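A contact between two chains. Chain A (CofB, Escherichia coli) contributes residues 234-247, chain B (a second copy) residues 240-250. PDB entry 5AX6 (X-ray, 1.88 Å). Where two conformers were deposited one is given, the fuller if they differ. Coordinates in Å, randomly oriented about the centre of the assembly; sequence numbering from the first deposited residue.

Chain A, residues 234-247: FLRADGRVGADKLC
Chain B, residues 240-250: RVGADKLCWNI

The two copies run alongside each other in the same direction, A237(A) level with A243(B) (CA-CA 4.7 Å) and A243(A) level with W248(B) (4.6 Å), burying 733 Å² in all. A single beta bridge centres on A243(A) (phi/psi -100/131): its N donates to C247(B) O (2.9 Å, 166°), and its O accepts from N249(B) N (2.8 Å, 158°). Beside the bridge, N249(B), chi1 m, donates from ND2 to D244(A) OD1 (2.8 Å, 171°); water 4 accepts from ND2 (3.0 Å) and donates to G242(A) O (2.7 Å).

Upstream, a type I turn from R236(A) to G239(A), closed by G239(A) N to R236(A) O (2.9 Å), presents A237(A) O to D244(B) N (2.8 Å, 174°). R236(A) NE braces the turn through a salt bridge to D238(A) OD1 (2.8 Å). The positive phi of G239(A) (phi/psi 79/13) favours glycine, and an ideal CB would lie 2.3 Å from K245(B) CG. At the turn, water 2 donates to D244(B) OD2 (2.8 Å) and D238(A) O (3.0 Å); between turn and bridge, C247(B) N donates to water 3 (2.8 Å).

Apolar contacts add to these: L246(A) CD2 meets L246(B) CD2 (3.8 Å), both leucines t/p, and A243(A) CB covers one face of the W248(B) ring, 4.3 Å from CD1.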

# COMPACT_ATOMS: atom_id res chain seq x y z
N PHE A 234 -13.45 -12.61 14.69
CA PHE A 234 -13.28 -12.51 13.25
C PHE A 234 -13.35 -11.09 12.73
O PHE A 234 -14.06 -10.25 13.29
CB PHE A 234 -14.35 -13.34 12.54
CG PHE A 234 -14.37 -14.78 12.94
CD1 PHE A 234 -13.29 -15.60 12.69
CD2 PHE A 234 -15.49 -15.31 13.58
CE1 PHE A 234 -13.31 -16.94 13.06
CE2 PHE A 234 -15.52 -16.64 13.96
CZ PHE A 234 -14.43 -17.46 13.69
N LEU A 235 -12.64 -10.82 11.64
CA LEU A 235 -12.76 -9.51 11.00
C LEU A 235 -14.16 -9.35 10.42
O LEU A 235 -14.76 -10.31 9.95
CB LEU A 235 -11.71 -9.33 9.89
CG LEU A 235 -10.24 -9.49 10.30
CD1 LEU A 235 -9.35 -9.07 9.12
CD2 LEU A 235 -9.90 -8.67 11.57
N ARG A 236 -14.66 -8.12 10.46
CA ARG A 236 -16.05 -7.84 10.12
C ARG A 236 -16.21 -7.06 8.82
O ARG A 236 -15.40 -6.19 8.52
CB ARG A 236 -16.72 -7.02 11.24
CG ARG A 236 -16.85 -7.73 12.59
CD ARG A 236 -17.46 -6.76 13.63
NE ARG A 236 -18.76 -6.26 13.18
CZ ARG A 236 -19.93 -6.74 13.60
NH1 ARG A 236 -19.98 -7.73 14.49
NH2 ARG A 236 -21.06 -6.23 13.11
N ALA A 237 -17.28 -7.34 8.09
CA ALA A 237 -17.59 -6.58 6.89
C ALA A 237 -17.69 -5.07 7.20
O ALA A 237 -17.34 -4.23 6.36
CB ALA A 237 -18.88 -7.09 6.26
N ASP A 238 -18.14 -4.72 8.40
CA ASP A 238 -18.30 -3.30 8.71
C ASP A 238 -17.04 -2.68 9.33
O ASP A 238 -17.04 -1.49 9.69
CB ASP A 238 -19.52 -3.07 9.62
CG ASP A 238 -19.41 -3.74 10.98
OD1 ASP A 238 -18.30 -4.17 11.39
OD2 ASP A 238 -20.44 -3.84 11.67
N GLY A 239 -15.98 -3.47 9.47
CA GLY A 239 -14.69 -2.92 9.88
C GLY A 239 -14.56 -2.63 11.36
O GLY A 239 -13.60 -1.99 11.79
N ARG A 240 -15.49 -3.14 12.17
CA ARG A 240 -15.47 -2.81 13.60
C ARG A 240 -14.53 -3.69 14.46
O ARG A 240 -14.44 -3.49 15.66
CB ARG A 240 -16.90 -2.85 14.16
CG ARG A 240 -17.77 -1.69 13.63
CD ARG A 240 -19.22 -1.74 14.13
NE ARG A 240 -19.30 -1.85 15.59
CZ ARG A 240 -19.01 -0.85 16.43
NH1 ARG A 240 -18.63 0.33 15.95
NH2 ARG A 240 -19.10 -1.04 17.73
N VAL A 241 -13.83 -4.64 13.84
CA VAL A 241 -12.85 -5.44 14.58
C VAL A 241 -11.44 -5.23 13.99
O VAL A 241 -11.25 -5.37 12.79
CB VAL A 241 -13.23 -6.94 14.56
CG1 VAL A 241 -12.06 -7.82 15.01
CG2 VAL A 241 -14.46 -7.18 15.45
N GLY A 242 -10.48 -4.88 14.84
CA GLY A 242 -9.11 -4.64 14.38
C GLY A 242 -8.35 -5.92 14.05
O GLY A 242 -8.58 -6.98 14.64
N ALA A 243 -7.42 -5.82 13.10
CA ALA A 243 -6.55 -6.94 12.78
C ALA A 243 -5.16 -6.79 13.43
O ALA A 243 -4.50 -5.74 13.31
CB ALA A 243 -6.40 -7.07 11.27
N ASP A 244 -4.70 -7.85 14.08
CA ASP A 244 -3.30 -7.89 14.53
C ASP A 244 -2.38 -7.88 13.33
O ASP A 244 -1.31 -7.26 13.35
CB ASP A 244 -3.02 -9.14 15.35
CG ASP A 244 -3.75 -9.15 16.68
OD1 ASP A 244 -4.33 -8.11 17.07
OD2 ASP A 244 -3.74 -10.21 17.34
N LYS A 245 -2.77 -8.62 12.30
CA LYS A 245 -2.04 -8.66 11.04
C LYS A 245 -2.98 -9.22 9.99
O LYS A 245 -4.03 -9.74 10.33
CB LYS A 245 -0.78 -9.53 11.14
CG LYS A 245 -1.05 -11.03 11.33
CD LYS A 245 0.25 -11.82 11.44
CE LYS A 245 -0.01 -13.32 11.53
NZ LYS A 245 1.26 -14.12 11.61
N LEU A 246 -2.60 -9.11 8.72
CA LEU A 246 -3.32 -9.82 7.68
C LEU A 246 -2.32 -10.30 6.65
O LEU A 246 -1.53 -9.50 6.12
CB LEU A 246 -4.39 -8.92 7.05
CG LEU A 246 -5.18 -9.59 5.92
CD1 LEU A 246 -5.83 -10.92 6.38
CD2 LEU A 246 -6.23 -8.64 5.36
N CYS A 247 -2.35 -11.60 6.39
CA CYS A 247 -1.46 -12.22 5.40
C CYS A 247 -2.27 -12.80 4.25
O CYS A 247 -3.43 -13.19 4.44
CB CYS A 247 -0.61 -13.32 6.05
SG CYS A 247 0.34 -12.75 7.49
N ARG B 240 -14.79 -13.37 -0.59
CA ARG B 240 -16.10 -13.09 -1.19
C ARG B 240 -16.97 -12.07 -0.43
O ARG B 240 -18.08 -11.76 -0.86
CB ARG B 240 -16.87 -14.41 -1.38
CG ARG B 240 -16.25 -15.30 -2.47
CD ARG B 240 -16.97 -16.65 -2.63
NE ARG B 240 -18.41 -16.49 -2.83
CZ ARG B 240 -18.97 -16.02 -3.94
NH1 ARG B 240 -18.20 -15.67 -4.97
NH2 ARG B 240 -20.28 -15.90 -4.03
N VAL B 241 -16.47 -11.53 0.68
CA VAL B 241 -17.19 -10.47 1.39
C VAL B 241 -16.37 -9.17 1.41
O VAL B 241 -15.21 -9.19 1.81
CB VAL B 241 -17.55 -10.92 2.83
CG1 VAL B 241 -17.98 -9.73 3.69
CG2 VAL B 241 -18.65 -11.99 2.79
N GLY B 242 -16.96 -8.06 0.98
CA GLY B 242 -16.26 -6.78 0.95
C GLY B 242 -16.09 -6.15 2.32
O GLY B 242 -16.92 -6.33 3.21
N ALA B 243 -15.01 -5.39 2.49
CA ALA B 243 -14.80 -4.63 3.71
C ALA B 243 -15.19 -3.15 3.55
O ALA B 243 -14.75 -2.48 2.60
CB ALA B 243 -13.34 -4.74 4.15
N ASP B 244 -15.96 -2.63 4.49
CA ASP B 244 -16.19 -1.19 4.55
C ASP B 244 -14.89 -0.47 4.85
O ASP B 244 -14.62 0.60 4.32
CB ASP B 244 -17.20 -0.83 5.63
CG ASP B 244 -18.61 -1.33 5.31
OD1 ASP B 244 -18.85 -1.79 4.18
OD2 ASP B 244 -19.46 -1.26 6.22
N LYS B 245 -14.11 -1.07 5.74
CA LYS B 245 -12.79 -0.56 6.09
C LYS B 245 -12.04 -1.69 6.77
O LYS B 245 -12.64 -2.69 7.14
CB LYS B 245 -12.88 0.66 7.02
CG LYS B 245 -13.41 0.35 8.43
CD LYS B 245 -13.49 1.62 9.29
CE LYS B 245 -13.92 1.31 10.71
NZ LYS B 245 -13.98 2.53 11.57
N LEU B 246 -10.73 -1.52 6.96
CA LEU B 246 -9.99 -2.44 7.79
C LEU B 246 -8.94 -1.65 8.55
O LEU B 246 -8.14 -0.92 7.93
CB LEU B 246 -9.35 -3.56 6.96
CG LEU B 246 -8.53 -4.55 7.78
CD1 LEU B 246 -9.35 -5.17 8.93
CD2 LEU B 246 -7.94 -5.64 6.88
N CYS B 247 -8.96 -1.77 9.87
CA CYS B 247 -8.00 -1.09 10.75
C CYS B 247 -7.14 -2.11 11.48
O CYS B 247 -7.58 -3.23 11.73
CB CYS B 247 -8.73 -0.19 11.76
SG CYS B 247 -9.85 1.00 10.99
N TRP B 248 -5.92 -1.72 11.83
CA TRP B 248 -4.97 -2.64 12.44
C TRP B 248 -4.84 -2.35 13.94
O TRP B 248 -5.12 -1.25 14.39
CB TRP B 248 -3.60 -2.55 11.74
CG TRP B 248 -3.48 -3.49 10.55
CD1 TRP B 248 -2.85 -4.71 10.53
CD2 TRP B 248 -4.06 -3.31 9.25
NE1 TRP B 248 -2.99 -5.29 9.29
CE2 TRP B 248 -3.71 -4.45 8.48
CE3 TRP B 248 -4.82 -2.30 8.64
CZ2 TRP B 248 -4.11 -4.61 7.14
CZ3 TRP B 248 -5.21 -2.46 7.31
CH2 TRP B 248 -4.85 -3.60 6.57
N ASN B 249 -4.44 -3.36 14.71
CA ASN B 249 -4.29 -3.21 16.16
C ASN B 249 -2.88 -2.83 16.58
O ASN B 249 -1.92 -3.16 15.89
CB ASN B 249 -4.64 -4.52 16.89
CG ASN B 249 -6.10 -4.91 16.77
OD1 ASN B 249 -7.00 -4.06 16.75
ND2 ASN B 249 -6.34 -6.22 16.75
N ILE B 250 -2.78 -2.17 17.72
CA ILE B 250 -1.53 -1.97 18.45
C ILE B 250 -1.79 -2.28 19.93
O ILE B 250 -2.72 -1.72 20.50
CB ILE B 250 -1.02 -0.52 18.35
CG1 ILE B 250 -0.88 -0.10 16.89
CG2 ILE B 250 0.31 -0.37 19.09
CD1 ILE B 250 -0.58 1.38 16.73
O HOH W 1 -12.68 -5.27 8.40
O HOH W 2 -18.86 0.43 8.31
O HOH W 3 -11.03 -3.02 11.25
O HOH W 4 -9.07 -7.19 17.33
O HOH W 5 -1.12 -4.54 13.72